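Local coordinates for DNA replication factor Cdt1 (Mus musculus, PDB 3A4C), which licenses DNA for replication, cooperating with CDC6 and the origin recognition complex to load the MCM complex in G1 phase, and is also required for mitosis, at residues P16-V21 / A41-S46; L34-V39 / E55-L60; V61-A64 / W70-L73. All coordinates share one frame; numbering follows the deposited sequence.

In the fold
These contacts lie in the C-terminal domain of Cdt1, a winged helix. From the N terminus, helix 3-27 comes first; contact 1 joins its residues 16-21 to residues 41-46, on helix 36-45, closing a loop that contains strand 33-35. Contact 2 starts inside that loop, at 34-39, and ends beyond it on helix 53-66, so the two cross. Contact 3 follows in series, a short closure from 61-64 to the start of strand 71-76. Contacts 1 and 2 share helix 36-45, and Met-43 touches Leu-60 between them; contacts 2 and 3 share helix 53-66 and meet where Met-36 touches Val-61 and Leu-73. Together they tie the three-helix bundle to the sheet.

Contact 1. Residues P16-V21 / A41-S46; sequences PELARV and ARMVDS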
ATOM      1  N   PRO A  16       0.365  -8.012   0.614  1.00 12.74           N
ATOM      2  CA  PRO A  16       1.593  -8.422  -0.073  1.00 12.40           C
ATOM      3  C   PRO A  16       1.473  -8.228  -1.586  1.00 13.75           C
ATOM      4  O   PRO A  16       2.391  -7.698  -2.213  1.00 11.36           O
ATOM      5  CB  PRO A  16       1.719  -9.903   0.291  1.00 16.59           C
ATOM      6  CG  PRO A  16       1.036 -10.001   1.645  1.00 15.04           C
ATOM      7  CD  PRO A  16      -0.140  -9.052   1.534  1.00 13.73           C
ATOM      8  N   GLU A  17       0.345  -8.628  -2.163  1.00 11.99           N
ATOM      9  CA  GLU A  17       0.151  -8.454  -3.602  1.00 13.59           C
ATOM     10  C   GLU A  17       0.013  -6.995  -3.984  1.00 12.76           C
ATOM     11  O   GLU A  17       0.576  -6.563  -4.987  1.00 12.03           O
ATOM     12  CB  GLU A  17      -1.051  -9.258  -4.107  1.00 16.38           C
ATOM     13  CG  GLU A  17      -0.727 -10.744  -4.243  1.00 24.07           C
ATOM     14  CD  GLU A  17      -1.851 -11.545  -4.859  1.00 26.73           C
ATOM     15  OE1 GLU A  17      -2.973 -11.004  -4.966  1.00 35.51           O
ATOM     16  OE2 GLU A  17      -1.607 -12.716  -5.243  1.00 33.06           O
ATOM     17  N   LEU A  18      -0.743  -6.237  -3.189  1.00 11.73           N
ATOM     18  CA  LEU A  18      -0.886  -4.801  -3.428  1.00 13.18           C
ATOM     19  C   LEU A  18       0.448  -4.062  -3.344  1.00  9.21           C
ATOM     20  O   LEU A  18       0.678  -3.099  -4.071  1.00  9.59           O
ATOM     21  CB  LEU A  18      -1.900  -4.193  -2.458  1.00 13.98           C
ATOM     22  CG  LEU A  18      -3.314  -3.911  -2.982  1.00 23.35           C
ATOM     23  CD1 LEU A  18      -3.669  -4.720  -4.209  1.00 16.93           C
ATOM     24  CD2 LEU A  18      -4.386  -4.061  -1.890  1.00 12.84           C
ATOM     25  N   ALA A  19       1.328  -4.505  -2.455  1.00 10.00           N
ATOM     26  CA  ALA A  19       2.639  -3.881  -2.342  1.00 12.21           C
ATOM     27  C   ALA A  19       3.435  -4.058  -3.628  1.00  9.78           C
ATOM     28  O   ALA A  19       4.175  -3.169  -4.033  1.00  9.92           O
ATOM     29  CB  ALA A  19       3.398  -4.449  -1.167  1.00 11.81           C
ATOM     30  N   ARG A  20       3.296  -5.217  -4.259  1.00 11.41           N
ATOM     31  CA  ARG A  20       3.991  -5.457  -5.512  1.00 11.17           C
ATOM     32  C   ARG A  20       3.400  -4.610  -6.617  1.00 11.03           C
ATOM     33  O   ARG A  20       4.132  -4.061  -7.433  1.00 10.89           O
ATOM     34  CB  ARG A  20       3.965  -6.935  -5.908  1.00 12.23           C
ATOM     35  CG  ARG A  20       4.828  -7.221  -7.147  1.00 14.40           C
ATOM     36  CD  ARG A  20       5.091  -8.707  -7.330  1.00 20.89           C
ATOM     37  NE  ARG A  20       5.404  -9.335  -6.050  1.00 23.78           N
ATOM     38  CZ  ARG A  20       6.622  -9.429  -5.532  1.00 26.22           C
ATOM     39  NH1 ARG A  20       7.670  -8.949  -6.194  1.00 31.35           N
ATOM     40  NH2 ARG A  20       6.788 -10.010  -4.348  1.00 26.82           N
ATOM     41  N   VAL A  21       2.072  -4.505  -6.645  1.00  9.36           N
ATOM     42  CA  VAL A  21       1.409  -3.657  -7.632  1.00 11.30           C
ATOM     43  C   VAL A  21       1.887  -2.218  -7.442  1.00 13.24           C
ATOM     44  O   VAL A  21       2.233  -1.533  -8.399  1.00 13.02           O
ATOM     45  CB  VAL A  21      -0.135  -3.705  -7.509  1.00  9.40           C
ATOM     46  CG1 VAL A  21      -0.783  -2.685  -8.453  1.00 11.12           C
ATOM     47  CG2 VAL A  21      -0.662  -5.103  -7.825  1.00 10.88           C
ATOM     48  N   ALA A  41      -5.642   5.153  -8.736  1.00 11.34           N
ATOM     49  CA  ALA A  41      -6.171   4.916 -10.078  1.00 11.21           C
ATOM     50  C   ALA A  41      -5.277   3.946 -10.842  1.00 13.56           C
ATOM     51  O   ALA A  41      -5.756   3.037 -11.519  1.00 14.77           O
ATOM     52  CB  ALA A  41      -6.310   6.230 -10.835  1.00 13.38           C
ATOM     53  N   ARG A  42      -3.970   4.123 -10.722  1.00 11.38           N
ATOM     54  CA  ARG A  42      -3.044   3.235 -11.410  1.00 12.52           C
ATOM     55  C   ARG A  42      -3.050   1.827 -10.810  1.00 14.38           C
ATOM     56  O   ARG A  42      -2.936   0.835 -11.528  1.00 13.51           O
ATOM     57  CB  ARG A  42      -1.637   3.825 -11.392  1.00 12.52           C
ATOM     58  CG  ARG A  42      -1.528   5.048 -12.264  1.00 13.36           C
ATOM     59  CD  ARG A  42      -0.110   5.552 -12.378  1.00 13.59           C
ATOM     60  NE  ARG A  42      -0.106   6.883 -12.981  1.00 14.00           N
ATOM     61  CZ  ARG A  42       0.989   7.586 -13.238  1.00 15.54           C
ATOM     62  NH1 ARG A  42       2.182   7.082 -12.974  1.00 13.42           N
ATOM     63  NH2 ARG A  42       0.885   8.794 -13.764  1.00 12.96           N
ATOM     64  N   MET A  43      -3.186   1.741  -9.492  1.00 10.18           N
ATOM     65  CA  MET A  43      -3.183   0.442  -8.838  1.00 11.81           C
ATOM     66  C   MET A  43      -4.432  -0.358  -9.184  1.00 11.17           C
ATOM     67  O   MET A  43      -4.345  -1.528  -9.519  1.00  9.55           O
ATOM     68  CB  MET A  43      -3.056   0.601  -7.326  1.00 10.12           C
ATOM     69  CG  MET A  43      -1.637   0.979  -6.899  1.00 13.44           C
ATOM     70  SD  MET A  43      -1.479   1.052  -5.123  1.00 18.31           S
ATOM     71  CE  MET A  43      -1.453  -0.704  -4.715  1.00 15.92           C
ATOM     72  N   VAL A  44      -5.600   0.264  -9.106  1.00 10.48           N
ATOM     73  CA  VAL A  44      -6.807  -0.472  -9.451  1.00  9.27           C
ATOM     74  C   VAL A  44      -6.767  -0.909 -10.917  1.00 11.69           C
ATOM     75  O   VAL A  44      -7.240  -1.986 -11.261  1.00 14.49           O
ATOM     76  CB  VAL A  44      -8.087   0.320  -9.142  1.00 13.64           C
ATOM     77  CG1 VAL A  44      -8.198   0.573  -7.637  1.00 12.28           C
ATOM     78  CG2 VAL A  44      -8.118   1.623  -9.923  1.00 21.43           C
ATOM     79  N   ASP A  45      -6.179  -0.085 -11.779  1.00 10.33           N
ATOM     80  CA  ASP A  45      -6.120  -0.413 -13.208  1.00 11.10           C
ATOM     81  C   ASP A  45      -5.036  -1.430 -13.553  1.00 12.11           C
ATOM     82  O   ASP A  45      -4.988  -1.926 -14.678  1.00 15.39           O
ATOM     83  CB  ASP A  45      -5.836   0.836 -14.025  1.00  9.91           C
ATOM     84  CG  ASP A  45      -7.021   1.750 -14.138  1.00 14.12           C
ATOM     85  OD1 ASP A  45      -8.090   1.446 -13.568  1.00 12.04           O
ATOM     86  OD2 ASP A  45      -6.868   2.783 -14.818  1.00 16.94           O
ATOM     87  N   SER A  46      -4.154  -1.721 -12.605  1.00  8.87           N
ATOM     88  CA  SER A  46      -2.978  -2.550 -12.881  1.00 10.43           C
ATOM     89  C   SER A  46      -3.168  -4.025 -12.546  1.00 11.68           C
ATOM     90  O   SER A  46      -2.298  -4.854 -12.816  1.00 14.79           O
ATOM     91  CB  SER A  46      -1.765  -2.018 -12.107  1.00 12.64           C
ATOM     92  OG  SER A  46      -1.242  -0.864 -12.735  1.00 17.77           O
TER
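The torsions of Met-43 and Val-21 turn the methionine CE to Leu-18 and the valine CG1 to Met-43 CG and Ser-46. In Met-43, CG stands anti to the carbonyl carbon (chi1 -75°), and after an extended middle the chain bends at chi3 (75°), which carries CE over to helix 3-27. In Val-21, CG1 lies anti to the backbone N (chi1 174°) and points into the base of Met-43 and toward Ser-46. The methyl CE of Met-43 meets backbone before side chain: it comes within 3.3 Å of Leu-18 O, while Leu-18 CG is 4.1 Å from the same CE. The side chains of Leu-18 and Met-43 are nearly perpendicular, and the methionine touches the leucine at its CB-CG base, with CE alone. One turn on, Val-21 CG1 is 4.1 Å from Met-43 CG and 3.8 Å from Ser-46 CB, a single methyl meeting both residues. Ser-46 turns its hydroxyl elsewhere, donating from OG to Arg-42 O over 2.7 Å, with OG tilted out of the carbonyl plane. With OG turned back to Arg-42 O, the part of Ser-46 that meets Val-21 is its CB. Leu-22 and the helix 53-66 residues Met-56 and Leu-60 also touch Met-43, which is buried where the three helices of the winged-helix bundle come together. Arg-42 forms a salt bridge with Glu-29. The direct contact therefore rests on methyl and methylene groups fitted against a helix backbone, with the serine hydroxyl and the arginine charge paired off to the side.

Contact 2. Residues L34-V39 / E55-L60; sequences LTMEVV and EMEKHL
Met-36 and Leu-60 lie alongside, running counter to one another, and this pairing carries the contact. The methionine chain bends at chi2 (-68°) and ends with CE 3.4 Å from Leu-60 CB, tighter than usual for two carbons. SD lies behind, 3.5 Å from Leu-60 CD2, so the thioether runs along the leucine rather than touching it at one point. Val-39 approaches on a slant: its CG1 comes to 3.5 Å from the same Leu-60 CD2, again a close fit. Glu-57 lies squarely across Met-36. Its CG is 4.0 Å from Met-36 CE, and the extended chain beyond takes the carboxylate past the methionine, with OE1 beside CB and CG. Thr-35 caps the start of helix 36-45, accepting from Val-38 N at OG1 (3.2 Å). Within helix 53-66, Glu-55 O takes two donors from opposite faces of its plane: His-59 N, and His-59 ND1 at 2.7 Å. ND1 stands above the carbonyl plane, whereas the oxygen lies in the ring plane, which holds the imidazole's rotation; its NE2 bonds to Arg-14 NH2 of helix 3-27, a pairing consistent with a neutral ring. Helices 36-45 and 53-66 form the helix-turn-helix pair of the winged-helix fold, the second being the recognition helix in DNA-binding relatives. With sulfur, methyls and methylenes at the centre and Glu-57 at the exposed margin, the pair is joined by close apolar fit.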
ATOM      1  N   LEU A  34       3.957  10.418  -6.420  1.00 13.27           N
ATOM      2  CA  LEU A  34       2.697  10.549  -7.141  1.00 13.27           C
ATOM      3  C   LEU A  34       1.614  10.876  -6.131  1.00 10.71           C
ATOM      4  O   LEU A  34       1.710  10.466  -4.982  1.00 12.69           O
ATOM      5  CB  LEU A  34       2.336   9.238  -7.842  1.00 11.01           C
ATOM      6  CG  LEU A  34       3.224   8.761  -8.990  1.00 15.08           C
ATOM      7  CD1 LEU A  34       2.848   7.323  -9.344  1.00 15.04           C
ATOM      8  CD2 LEU A  34       3.087   9.690 -10.182  1.00 12.97           C
ATOM      9  N   THR A  35       0.575  11.600  -6.546  1.00 11.21           N
ATOM     10  CA  THR A  35      -0.538  11.858  -5.638  1.00 12.61           C
ATOM     11  C   THR A  35      -1.275  10.557  -5.354  1.00 13.57           C
ATOM     12  O   THR A  35      -1.289   9.657  -6.195  1.00 12.53           O
ATOM     13  CB  THR A  35      -1.531  12.881  -6.209  1.00 14.04           C
ATOM     14  OG1 THR A  35      -2.191  12.318  -7.350  1.00 14.57           O
ATOM     15  CG2 THR A  35      -0.797  14.164  -6.616  1.00 14.26           C
ATOM     16  N   MET A  36      -1.862  10.465  -4.163  1.00 11.69           N
ATOM     17  CA  MET A  36      -2.674   9.317  -3.758  1.00 12.37           C
ATOM     18  C   MET A  36      -3.757   9.000  -4.767  1.00 14.04           C
ATOM     19  O   MET A  36      -4.000   7.842  -5.079  1.00 12.92           O
ATOM     20  CB  MET A  36      -3.340   9.586  -2.415  1.00 16.29           C
ATOM     21  CG  MET A  36      -2.793   8.779  -1.287  1.00 33.52           C
ATOM     22  SD  MET A  36      -3.223   7.048  -1.526  1.00 26.72           S
ATOM     23  CE  MET A  36      -2.797   6.453   0.107  1.00 29.20           C
ATOM     24  N   GLU A  37      -4.433  10.032  -5.255  1.00 14.42           N
ATOM     25  CA  GLU A  37      -5.450   9.837  -6.276  1.00 15.68           C
ATOM     26  C   GLU A  37      -4.891   9.099  -7.492  1.00 14.25           C
ATOM     27  O   GLU A  37      -5.483   8.127  -7.964  1.00 15.11           O
ATOM     28  CB  GLU A  37      -6.025  11.185  -6.709  1.00 16.86           C
ATOM     29  CG  GLU A  37      -7.180  11.064  -7.673  1.00 24.30           C
ATOM     30  CD  GLU A  37      -8.018  12.324  -7.727  1.00 30.23           C
ATOM     31  OE1 GLU A  37      -9.036  12.329  -8.448  1.00 37.71           O
ATOM     32  OE2 GLU A  37      -7.657  13.307  -7.043  1.00 28.79           O
ATOM     33  N   VAL A  38      -3.757   9.568  -8.004  1.00 12.60           N
ATOM     34  CA  VAL A  38      -3.148   8.953  -9.178  1.00 12.23           C
ATOM     35  C   VAL A  38      -2.710   7.527  -8.886  1.00 13.71           C
ATOM     36  O   VAL A  38      -2.956   6.611  -9.687  1.00 12.33           O
ATOM     37  CB  VAL A  38      -1.956   9.777  -9.699  1.00 14.57           C
ATOM     38  CG1 VAL A  38      -1.121   8.956 -10.682  1.00 14.02           C
ATOM     39  CG2 VAL A  38      -2.458  11.052 -10.364  1.00 14.24           C
ATOM     40  N   VAL A  39      -2.074   7.337  -7.735  1.00 12.18           N
ATOM     41  CA  VAL A  39      -1.557   6.019  -7.378  1.00 13.14           C
ATOM     42  C   VAL A  39      -2.705   5.026  -7.307  1.00 12.75           C
ATOM     43  O   VAL A  39      -2.608   3.909  -7.819  1.00 12.10           O
ATOM     44  CB  VAL A  39      -0.829   6.038  -6.019  1.00 12.38           C
ATOM     45  CG1 VAL A  39      -0.505   4.619  -5.577  1.00 12.47           C
ATOM     46  CG2 VAL A  39       0.435   6.888  -6.098  1.00 13.09           C
ATOM     47  N   GLU A  55     -11.418   2.320  -1.767  1.00 13.32           N
ATOM     48  CA  GLU A  55     -11.014   1.160  -0.983  1.00 14.62           C
ATOM     49  C   GLU A  55      -9.525   0.898  -1.137  1.00 14.07           C
ATOM     50  O   GLU A  55      -8.873   0.475  -0.197  1.00 14.16           O
ATOM     51  CB  GLU A  55     -11.820  -0.076  -1.383  1.00 17.46           C
ATOM     52  CG  GLU A  55     -13.284   0.003  -0.986  1.00 20.18           C
ATOM     53  CD  GLU A  55     -14.155  -1.005  -1.718  1.00 24.77           C
ATOM     54  OE1 GLU A  55     -15.290  -1.255  -1.261  1.00 29.91           O
ATOM     55  OE2 GLU A  55     -13.713  -1.541  -2.753  1.00 23.40           O
ATOM     56  N   MET A  56      -8.994   1.141  -2.330  1.00 13.35           N
ATOM     57  CA  MET A  56      -7.555   1.040  -2.560  1.00 14.15           C
ATOM     58  C   MET A  56      -6.802   2.037  -1.673  1.00 13.34           C
ATOM     59  O   MET A  56      -5.780   1.699  -1.071  1.00 12.35           O
ATOM     60  CB  MET A  56      -7.238   1.272  -4.043  1.00 13.59           C
ATOM     61  CG  MET A  56      -5.785   1.028  -4.431  1.00 10.33           C
ATOM     62  SD  MET A  56      -5.242  -0.669  -4.123  1.00 12.29           S
ATOM     63  CE  MET A  56      -6.071  -1.551  -5.452  1.00 13.14           C
ATOM     64  N   GLU A  57      -7.309   3.261  -1.575  1.00 11.95           N
ATOM     65  CA  GLU A  57      -6.661   4.251  -0.718  1.00 12.67           C
ATOM     66  C   GLU A  57      -6.548   3.719   0.698  1.00 10.75           C
ATOM     67  O   GLU A  57      -5.521   3.872   1.346  1.00 12.45           O
ATOM     68  CB  GLU A  57      -7.421   5.579  -0.696  1.00 14.01           C
ATOM     69  CG  GLU A  57      -6.772   6.595   0.238  1.00 14.83           C
ATOM     70  CD  GLU A  57      -7.402   7.968   0.154  1.00 27.12           C
ATOM     71  OE1 GLU A  57      -6.657   8.956  -0.002  1.00 34.69           O
ATOM     72  OE2 GLU A  57      -8.639   8.058   0.246  1.00 28.68           O
ATOM     73  N   LYS A  58      -7.616   3.099   1.177  1.00 11.35           N
ATOM     74  CA  LYS A  58      -7.613   2.534   2.519  1.00 12.68           C
ATOM     75  C   LYS A  58      -6.488   1.506   2.692  1.00 14.22           C
ATOM     76  O   LYS A  58      -5.812   1.488   3.715  1.00 12.70           O
ATOM     77  CB  LYS A  58      -8.969   1.907   2.831  1.00 15.46           C
ATOM     78  CG  LYS A  58     -10.085   2.924   3.083  1.00 17.44           C
ATOM     79  CD  LYS A  58     -11.412   2.202   3.309  1.00 21.89           C
ATOM     80  CE  LYS A  58     -12.585   3.169   3.316  1.00 29.96           C
ATOM     81  NZ  LYS A  58     -12.458   4.160   4.417  1.00 32.56           N
ATOM     82  N   HIS A  59      -6.282   0.662   1.685  1.00  9.87           N
ATOM     83  CA  HIS A  59      -5.216  -0.345   1.750  1.00  8.54           C
ATOM     84  C   HIS A  59      -3.829   0.267   1.700  1.00 10.18           C
ATOM     85  O   HIS A  59      -2.901  -0.233   2.335  1.00 11.27           O
ATOM     86  CB  HIS A  59      -5.362  -1.370   0.626  1.00 10.51           C
ATOM     87  CG  HIS A  59      -6.520  -2.291   0.810  1.00 11.79           C
ATOM     88  ND1 HIS A  59      -7.827  -1.872   0.686  1.00 14.92           N
ATOM     89  CD2 HIS A  59      -6.572  -3.606   1.130  1.00 13.83           C
ATOM     90  CE1 HIS A  59      -8.635  -2.893   0.913  1.00 15.44           C
ATOM     91  NE2 HIS A  59      -7.898  -3.955   1.187  1.00 13.10           N
ATOM     92  N   LEU A  60      -3.677   1.314   0.902  1.00 10.08           N
ATOM     93  CA  LEU A  60      -2.397   2.006   0.801  1.00 11.62           C
ATOM     94  C   LEU A  60      -2.043   2.649   2.124  1.00 10.97           C
ATOM     95  O   LEU A  60      -0.883   2.678   2.509  1.00 10.08           O
ATOM     96  CB  LEU A  60      -2.447   3.095  -0.272  1.00 13.92           C
ATOM     97  CG  LEU A  60      -2.006   2.706  -1.681  1.00 23.96           C
ATOM     98  CD1 LEU A  60      -2.769   1.491  -2.127  1.00 26.98           C
ATOM     99  CD2 LEU A  60      -2.228   3.862  -2.634  1.00 22.79           C
TER

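Contact 3. Residues V61-A64 / W70-L73; sequences VLLA and WLSL
Leu-71 packs into the side of helix 53-66, where the contact is tightest. CG anti to the backbone N (chi1 -172°) swings the branch toward the helix, and chi2 (52°) lays CD2 3.7 Å from Ala-64 N and 3.8 Å from Leu-63 CB. The Leu-63 and Leu-71 side chains stand crosswise. The small side chain of Ala-64 lets the strand come close, with the CA atoms of Ala-64 and Leu-71 5.0 Å apart, and its CB touches both Leu-71 CG and Leu-73 CD1, the latter at 3.8 Å. The flanks are looser. Leu-63 CG meets the Trp-70 ring at its edge, near the ring plane, 4.2 Å from CZ3. At the far end Val-61 CG2 and Leu-73 CD1 are 4.5 Å apart, barely in contact. A water lies on the polar side, donating to Ala-64 O over 2.7 Å and to Leu-71 O over 2.8 Å, so helix and strand backbones are joined through it while the side chains make only apolar contacts. Beside 71-76 in the sheet runs strand 79-84, its antiparallel partner in the wing hairpin; Val-82 touches Leu-71 and Leu-73, and Leu-84 touches Leu-71 and Trp-70. Leu-22 of helix 3-27 lies against Trp-70 and Leu-71, and Met-36 of helix 36-45 reaches Val-61 and Leu-73. The helix 53-66 to strand 71-76 junction thus sits between the helical bundle and the wing.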
ATOM      1  N   VAL A  61      -3.049   3.201   2.799  1.00 10.25           N
ATOM      2  CA  VAL A  61      -2.828   3.799   4.108  1.00  8.35           C
ATOM      3  C   VAL A  61      -2.413   2.733   5.117  1.00 10.54           C
ATOM      4  O   VAL A  61      -1.522   2.958   5.933  1.00 10.79           O
ATOM      5  CB  VAL A  61      -4.074   4.543   4.605  1.00 12.12           C
ATOM      6  CG1 VAL A  61      -3.953   4.833   6.095  1.00 13.77           C
ATOM      7  CG2 VAL A  61      -4.258   5.847   3.820  1.00 13.88           C
ATOM      8  N   LEU A  62      -3.052   1.567   5.066  1.00  9.76           N
ATOM      9  CA  LEU A  62      -2.635   0.452   5.921  1.00 10.21           C
ATOM     10  C   LEU A  62      -1.174   0.100   5.667  1.00 12.31           C
ATOM     11  O   LEU A  62      -0.411  -0.140   6.595  1.00 14.27           O
ATOM     12  CB  LEU A  62      -3.503  -0.779   5.669  1.00 12.10           C
ATOM     13  CG  LEU A  62      -4.958  -0.728   6.121  1.00 18.67           C
ATOM     14  CD1 LEU A  62      -5.554  -2.148   6.056  1.00 21.79           C
ATOM     15  CD2 LEU A  62      -5.050  -0.183   7.530  1.00 17.60           C
ATOM     16  N   LEU A  63      -0.788   0.077   4.398  1.00 10.33           N
ATOM     17  CA  LEU A  63       0.587  -0.234   4.017  1.00  9.13           C
ATOM     18  C   LEU A  63       1.554   0.819   4.564  1.00 12.44           C
ATOM     19  O   LEU A  63       2.663   0.504   5.017  1.00 10.93           O
ATOM     20  CB  LEU A  63       0.658  -0.266   2.491  1.00 17.54           C
ATOM     21  CG  LEU A  63       1.508  -1.247   1.694  1.00 19.07           C
ATOM     22  CD1 LEU A  63       1.638  -2.625   2.364  1.00 14.38           C
ATOM     23  CD2 LEU A  63       0.893  -1.350   0.295  1.00 18.32           C
ATOM     24  N   ALA A  64       1.135   2.080   4.510  1.00 10.16           N
ATOM     25  CA  ALA A  64       1.947   3.183   5.029  1.00 10.90           C
ATOM     26  C   ALA A  64       2.113   3.067   6.535  1.00 14.20           C
ATOM     27  O   ALA A  64       3.140   3.455   7.089  1.00 15.77           O
ATOM     28  CB  ALA A  64       1.322   4.539   4.660  1.00 12.87           C
ATOM     29  N   TRP A  70       9.221   2.513   4.345  1.00 16.96           N
ATOM     30  CA  TRP A  70       9.165   2.334   2.903  1.00 15.29           C
ATOM     31  C   TRP A  70       8.243   3.363   2.274  1.00 15.69           C
ATOM     32  O   TRP A  70       8.620   4.063   1.340  1.00 19.56           O
ATOM     33  CB  TRP A  70       8.657   0.931   2.569  1.00 14.85           C
ATOM     34  CG  TRP A  70       8.530   0.658   1.107  1.00 18.73           C
ATOM     35  CD1 TRP A  70       9.452   0.922   0.143  1.00 19.08           C
ATOM     36  CD2 TRP A  70       7.420   0.033   0.444  1.00 17.14           C
ATOM     37  NE1 TRP A  70       8.985   0.508  -1.086  1.00 18.99           N
ATOM     38  CE2 TRP A  70       7.741  -0.044  -0.924  1.00 16.61           C
ATOM     39  CE3 TRP A  70       6.188  -0.467   0.878  1.00 16.04           C
ATOM     40  CZ2 TRP A  70       6.874  -0.598  -1.866  1.00 15.74           C
ATOM     41  CZ3 TRP A  70       5.326  -1.022  -0.060  1.00 16.86           C
ATOM     42  CH2 TRP A  70       5.674  -1.082  -1.414  1.00 18.00           C
ATOM     43  N   LEU A  71       7.029   3.445   2.804  1.00 15.01           N
ATOM     44  CA  LEU A  71       5.961   4.229   2.197  1.00 13.91           C
ATOM     45  C   LEU A  71       5.636   5.462   3.026  1.00 22.48           C
ATOM     46  O   LEU A  71       5.178   5.347   4.161  1.00 22.41           O
ATOM     47  CB  LEU A  71       4.713   3.355   2.059  1.00 17.92           C
ATOM     48  CG  LEU A  71       3.505   3.882   1.287  1.00 22.08           C
ATOM     49  CD1 LEU A  71       3.916   4.376  -0.066  1.00 24.15           C
ATOM     50  CD2 LEU A  71       2.485   2.765   1.138  1.00 18.60           C
ATOM     51  N   SER A  72       5.863   6.637   2.443  1.00 15.80           N
ATOM     52  CA  SER A  72       5.632   7.901   3.123  1.00 16.74           C
ATOM     53  C   SER A  72       4.483   8.656   2.444  1.00 16.46           C
ATOM     54  O   SER A  72       4.327   8.590   1.228  1.00 15.68           O
ATOM     55  CB  SER A  72       6.917   8.739   3.070  1.00 22.29           C
ATOM     56  OG  SER A  72       7.049   9.549   4.222  1.00 42.47           O
ATOM     57  N   LEU A  73       3.677   9.354   3.237  1.00 12.73           N
ATOM     58  CA  LEU A  73       2.593  10.182   2.715  1.00 11.43           C
ATOM     59  C   LEU A  73       2.835  11.616   3.149  1.00 16.08           C
ATOM     60  O   LEU A  73       3.132  11.865   4.315  1.00 17.46           O
ATOM     61  CB  LEU A  73       1.261   9.720   3.280  1.00 14.63           C
ATOM     62  CG  LEU A  73       0.926   8.253   3.050  1.00 14.63           C
ATOM     63  CD1 LEU A  73      -0.284   7.869   3.875  1.00 12.66           C
ATOM     64  CD2 LEU A  73       0.660   8.042   1.577  1.00 15.94           C
TER
HETATM   65  O   HOH W   1       4.002   5.982   6.577  1.00 17.71           O